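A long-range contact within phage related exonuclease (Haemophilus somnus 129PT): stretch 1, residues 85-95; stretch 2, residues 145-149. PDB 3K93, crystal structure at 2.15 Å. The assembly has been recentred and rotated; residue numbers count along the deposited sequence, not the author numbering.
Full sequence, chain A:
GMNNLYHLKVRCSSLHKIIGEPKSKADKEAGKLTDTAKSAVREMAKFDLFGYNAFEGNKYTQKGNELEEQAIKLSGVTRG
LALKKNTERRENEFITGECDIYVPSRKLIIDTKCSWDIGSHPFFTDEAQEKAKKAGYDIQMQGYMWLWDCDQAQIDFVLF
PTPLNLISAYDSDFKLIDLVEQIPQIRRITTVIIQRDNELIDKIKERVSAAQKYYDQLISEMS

Stretch 1 (85-95) KNTERRENEFI
Stretch 2 145-149: MWLWD

The apolar centre of this contact is Leu147, on the last turn of a helix that enters stretch 2 from earlier in the chain. Its CA-to-CB bond points toward stretch 1, and with chi1 m (-72°) and chi2 t (166°) its methyls meet an extended segment. CD2 of Leu147 lies 3.6 Å from CA of Glu91 and 3.7 Å from N of Asn92, so the leucine packs on backbone as well as on side chains. CD1 of Leu147 stands 4.0 Å from CD1 of Ile95, which also reaches Trp146: Ile95 CD1 to Trp146 CE3 is 3.6 Å. The p, t rotamer of Ile95 (63°, 166°) thus sets one methyl against two consecutive helical residues.

The backbones come closest at Arg90 and Leu147, whose CA atoms are 6.5 Å apart. Arg90 and Glu91 are in strand conformation (phi/psi -107/164 and -154/159), and the side chains alternate: Arg90 and Asn92 point their CA-to-CB bonds toward the helix, Glu91 points away. Trp146 (-66/-50) and Leu147 (-68/-28) are helical; Asp149, with positive phi (52/50), leaves the helix in a Schellman motif.

Beyond the leucine, Trp146 (chi1 t, chi2 16°) offers a ring face to Asn92, whose ND2 lies 3.4 Å from Trp146 CE2. The other end of that amide organises its own loop: Asn92 OD1 accepts from N of Phe94 at 2.8 Å and from N of Ile95 at 3.0 Å, while Asn92 N donates to Ile95 O at 3.1 Å. With chi1 p (59°) and chi2 28°, one side chain therefore ties the turn together and packs on the indole. The turn brings in Phe94 (chi1 m, chi2 -88°), whose CD2 is 3.7 Å from CH2 of Trp146. The two six-membered rings are slid apart, with centroids 6.0 Å apart and planes at 29°, so they barely overlap.

Toward the polar edge, Arg90 extends (m, t, t; chi4 -165°) across Trp148, whose chi1 of -95° lies between wells and whose chi2 is -88°. The guanidinium lies flat on the indole, planes at 13°, with CZ of Arg90 3.6 Å from the centroid of the five-membered ring of Trp148. This is a cation-pi stack, and CD of Arg90 adds a CH-pi contact 3.7 Å from the centroid of the six-membered ring of Trp148. Stacking leaves the in-plane N-H groups free: Arg90 NH1 donates to Leu147 O at 2.9 Å and 159°, the one hydrogen bond between the stretches.

Glu88 (p, t, -43°) balances the charge through a long salt bridge, Arg90 NE to Glu88 OE1 at 3.5 Å, whose hydrogen bonds are weak. The backbone O of Glu88 sits 3.5 Å from CH2 of Trp148, at the edge of the indole. Asn86 (chi1 t, chi2 72°) holds that loop in a reciprocal pair, with Asn86 ND2 donating to Glu88 O at 3.0 Å and Glu88 N donating to Asn86 OD1 at 3.2 Å; the same ND2 lies 3.7 Å from CZ2 of Trp148.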

# COMPACT_ATOMS: atom_id res chain seq x y z
N LYS A 85 21.53 -20.26 -22.08
CA LYS A 85 20.48 -20.48 -21.11
C LYS A 85 20.55 -21.92 -20.59
O LYS A 85 20.50 -22.86 -21.38
CB LYS A 85 19.11 -20.22 -21.76
CG LYS A 85 17.83 -20.48 -20.84
CD LYS A 85 17.73 -19.54 -19.61
CE LYS A 85 16.50 -19.86 -18.68
NZ LYS A 85 16.64 -21.00 -17.66
N ASN A 86 20.71 -22.08 -19.28
CA ASN A 86 20.54 -23.39 -18.62
C ASN A 86 19.10 -23.89 -18.77
O ASN A 86 18.15 -23.15 -18.54
CB ASN A 86 20.85 -23.28 -17.12
CG ASN A 86 20.21 -24.41 -16.32
OD1 ASN A 86 20.66 -25.52 -16.42
ND2 ASN A 86 19.12 -24.13 -15.58
N THR A 87 18.92 -25.17 -19.08
CA THR A 87 17.58 -25.67 -19.30
C THR A 87 17.18 -26.76 -18.33
O THR A 87 16.15 -27.39 -18.54
CB THR A 87 17.39 -26.21 -20.73
OG1 THR A 87 18.28 -27.32 -20.95
CG2 THR A 87 17.65 -25.08 -21.78
N GLU A 88 17.96 -27.01 -17.28
CA GLU A 88 17.51 -27.99 -16.31
C GLU A 88 16.98 -27.41 -15.01
O GLU A 88 17.50 -26.43 -14.48
CB GLU A 88 18.56 -29.07 -16.03
CG GLU A 88 19.83 -28.58 -15.41
CD GLU A 88 20.71 -29.72 -14.89
OE1 GLU A 88 20.20 -30.68 -14.27
OE2 GLU A 88 21.92 -29.63 -15.10
N ARG A 89 15.92 -28.03 -14.52
CA ARG A 89 15.39 -27.69 -13.23
C ARG A 89 15.99 -28.73 -12.32
O ARG A 89 15.89 -29.91 -12.60
CB ARG A 89 13.85 -27.76 -13.22
CG ARG A 89 13.20 -27.74 -11.77
CD ARG A 89 11.78 -27.11 -11.71
NE ARG A 89 11.82 -25.68 -12.09
CZ ARG A 89 11.91 -24.62 -11.27
NH1 ARG A 89 11.97 -24.71 -9.93
NH2 ARG A 89 11.95 -23.41 -11.80
N ARG A 90 16.66 -28.31 -11.26
CA ARG A 90 17.14 -29.26 -10.28
C ARG A 90 16.29 -29.14 -9.05
O ARG A 90 15.54 -28.16 -8.88
CB ARG A 90 18.58 -28.99 -9.94
CG ARG A 90 19.55 -29.32 -11.06
CD ARG A 90 20.97 -29.03 -10.60
NE ARG A 90 21.96 -29.35 -11.61
CZ ARG A 90 23.26 -29.48 -11.38
NH1 ARG A 90 23.77 -29.31 -10.17
NH2 ARG A 90 24.06 -29.76 -12.36
N GLU A 91 16.39 -30.17 -8.21
CA GLU A 91 15.77 -30.15 -6.91
C GLU A 91 16.46 -31.04 -5.92
O GLU A 91 17.18 -31.95 -6.31
CB GLU A 91 14.31 -30.55 -6.99
CG GLU A 91 14.02 -31.90 -7.55
CD GLU A 91 12.52 -32.08 -7.68
OE1 GLU A 91 11.94 -31.47 -8.61
OE2 GLU A 91 11.92 -32.76 -6.83
N ASN A 92 16.24 -30.76 -4.65
CA ASN A 92 16.72 -31.60 -3.61
C ASN A 92 15.51 -31.88 -2.73
O ASN A 92 14.40 -31.79 -3.24
CB ASN A 92 17.95 -30.98 -2.90
CG ASN A 92 17.69 -29.61 -2.28
OD1 ASN A 92 16.57 -29.28 -1.88
ND2 ASN A 92 18.76 -28.80 -2.19
N GLU A 93 15.68 -32.18 -1.45
CA GLU A 93 14.53 -32.50 -0.64
C GLU A 93 13.76 -31.26 -0.18
O GLU A 93 12.69 -31.40 0.35
CB GLU A 93 14.90 -33.37 0.56
CG GLU A 93 15.55 -34.68 0.19
CD GLU A 93 14.76 -35.53 -0.82
OE1 GLU A 93 13.50 -35.51 -0.81
OE2 GLU A 93 15.42 -36.23 -1.63
N PHE A 94 14.29 -30.07 -0.43
CA PHE A 94 13.70 -28.83 0.11
C PHE A 94 13.22 -27.85 -0.94
O PHE A 94 12.14 -27.24 -0.80
CB PHE A 94 14.73 -28.16 1.01
CG PHE A 94 15.15 -29.02 2.16
CD1 PHE A 94 14.44 -28.98 3.35
CD2 PHE A 94 16.23 -29.86 2.05
CE1 PHE A 94 14.79 -29.77 4.42
CE2 PHE A 94 16.61 -30.67 3.12
CZ PHE A 94 15.89 -30.64 4.31
N ILE A 95 14.00 -27.71 -2.00
CA ILE A 95 13.80 -26.65 -2.97
C ILE A 95 13.92 -27.17 -4.40
O ILE A 95 14.41 -28.28 -4.64
CB ILE A 95 14.80 -25.48 -2.75
CG1 ILE A 95 16.24 -25.93 -2.93
CG2 ILE A 95 14.62 -24.88 -1.33
CD1 ILE A 95 17.19 -24.75 -3.04
N MSE A 145 23.02 -21.82 -5.78
CA MSE A 145 24.39 -22.24 -5.50
C MSE A 145 24.38 -23.60 -4.79
O MSE A 145 25.27 -24.43 -4.98
CB MSE A 145 25.14 -21.20 -4.67
CG MSE A 145 25.57 -20.00 -5.46
SE MSE A 145 26.68 -18.77 -4.47
CE MSE A 145 25.33 -17.65 -3.58
N TRP A 146 23.36 -23.82 -3.97
CA TRP A 146 23.18 -25.09 -3.27
C TRP A 146 22.89 -26.20 -4.28
O TRP A 146 23.57 -27.19 -4.30
CB TRP A 146 22.02 -24.98 -2.29
CG TRP A 146 21.86 -26.12 -1.44
CD1 TRP A 146 22.78 -27.13 -1.20
CD2 TRP A 146 20.74 -26.40 -0.64
NE1 TRP A 146 22.26 -28.01 -0.31
CE2 TRP A 146 21.01 -27.60 0.05
CE3 TRP A 146 19.51 -25.76 -0.44
CZ2 TRP A 146 20.11 -28.16 0.93
CZ3 TRP A 146 18.63 -26.31 0.42
CH2 TRP A 146 18.91 -27.50 1.10
N LEU A 147 21.94 -25.96 -5.18
CA LEU A 147 21.54 -26.95 -6.16
C LEU A 147 22.60 -27.24 -7.19
O LEU A 147 22.63 -28.34 -7.72
CB LEU A 147 20.25 -26.52 -6.86
CG LEU A 147 18.96 -26.59 -6.07
CD1 LEU A 147 17.86 -25.82 -6.79
CD2 LEU A 147 18.52 -28.06 -5.86
N TRP A 148 23.46 -26.26 -7.48
CA TRP A 148 24.48 -26.39 -8.54
C TRP A 148 25.91 -26.46 -8.00
O TRP A 148 26.84 -26.43 -8.77
CB TRP A 148 24.35 -25.23 -9.56
CG TRP A 148 23.55 -25.58 -10.73
CD1 TRP A 148 24.01 -26.16 -11.87
CD2 TRP A 148 22.13 -25.41 -10.90
NE1 TRP A 148 22.97 -26.35 -12.74
CE2 TRP A 148 21.81 -25.91 -12.17
CE3 TRP A 148 21.11 -24.89 -10.10
CZ2 TRP A 148 20.51 -25.91 -12.67
CZ3 TRP A 148 19.82 -24.88 -10.59
CH2 TRP A 148 19.53 -25.40 -11.86
N ASP A 149 26.07 -26.60 -6.68
CA ASP A 149 27.40 -26.74 -6.05
C ASP A 149 28.36 -25.64 -6.48
O ASP A 149 29.47 -25.93 -6.89
CB ASP A 149 28.03 -28.11 -6.33
CG ASP A 149 27.34 -29.25 -5.57
OD1 ASP A 149 26.99 -29.10 -4.38
OD2 ASP A 149 27.19 -30.34 -6.16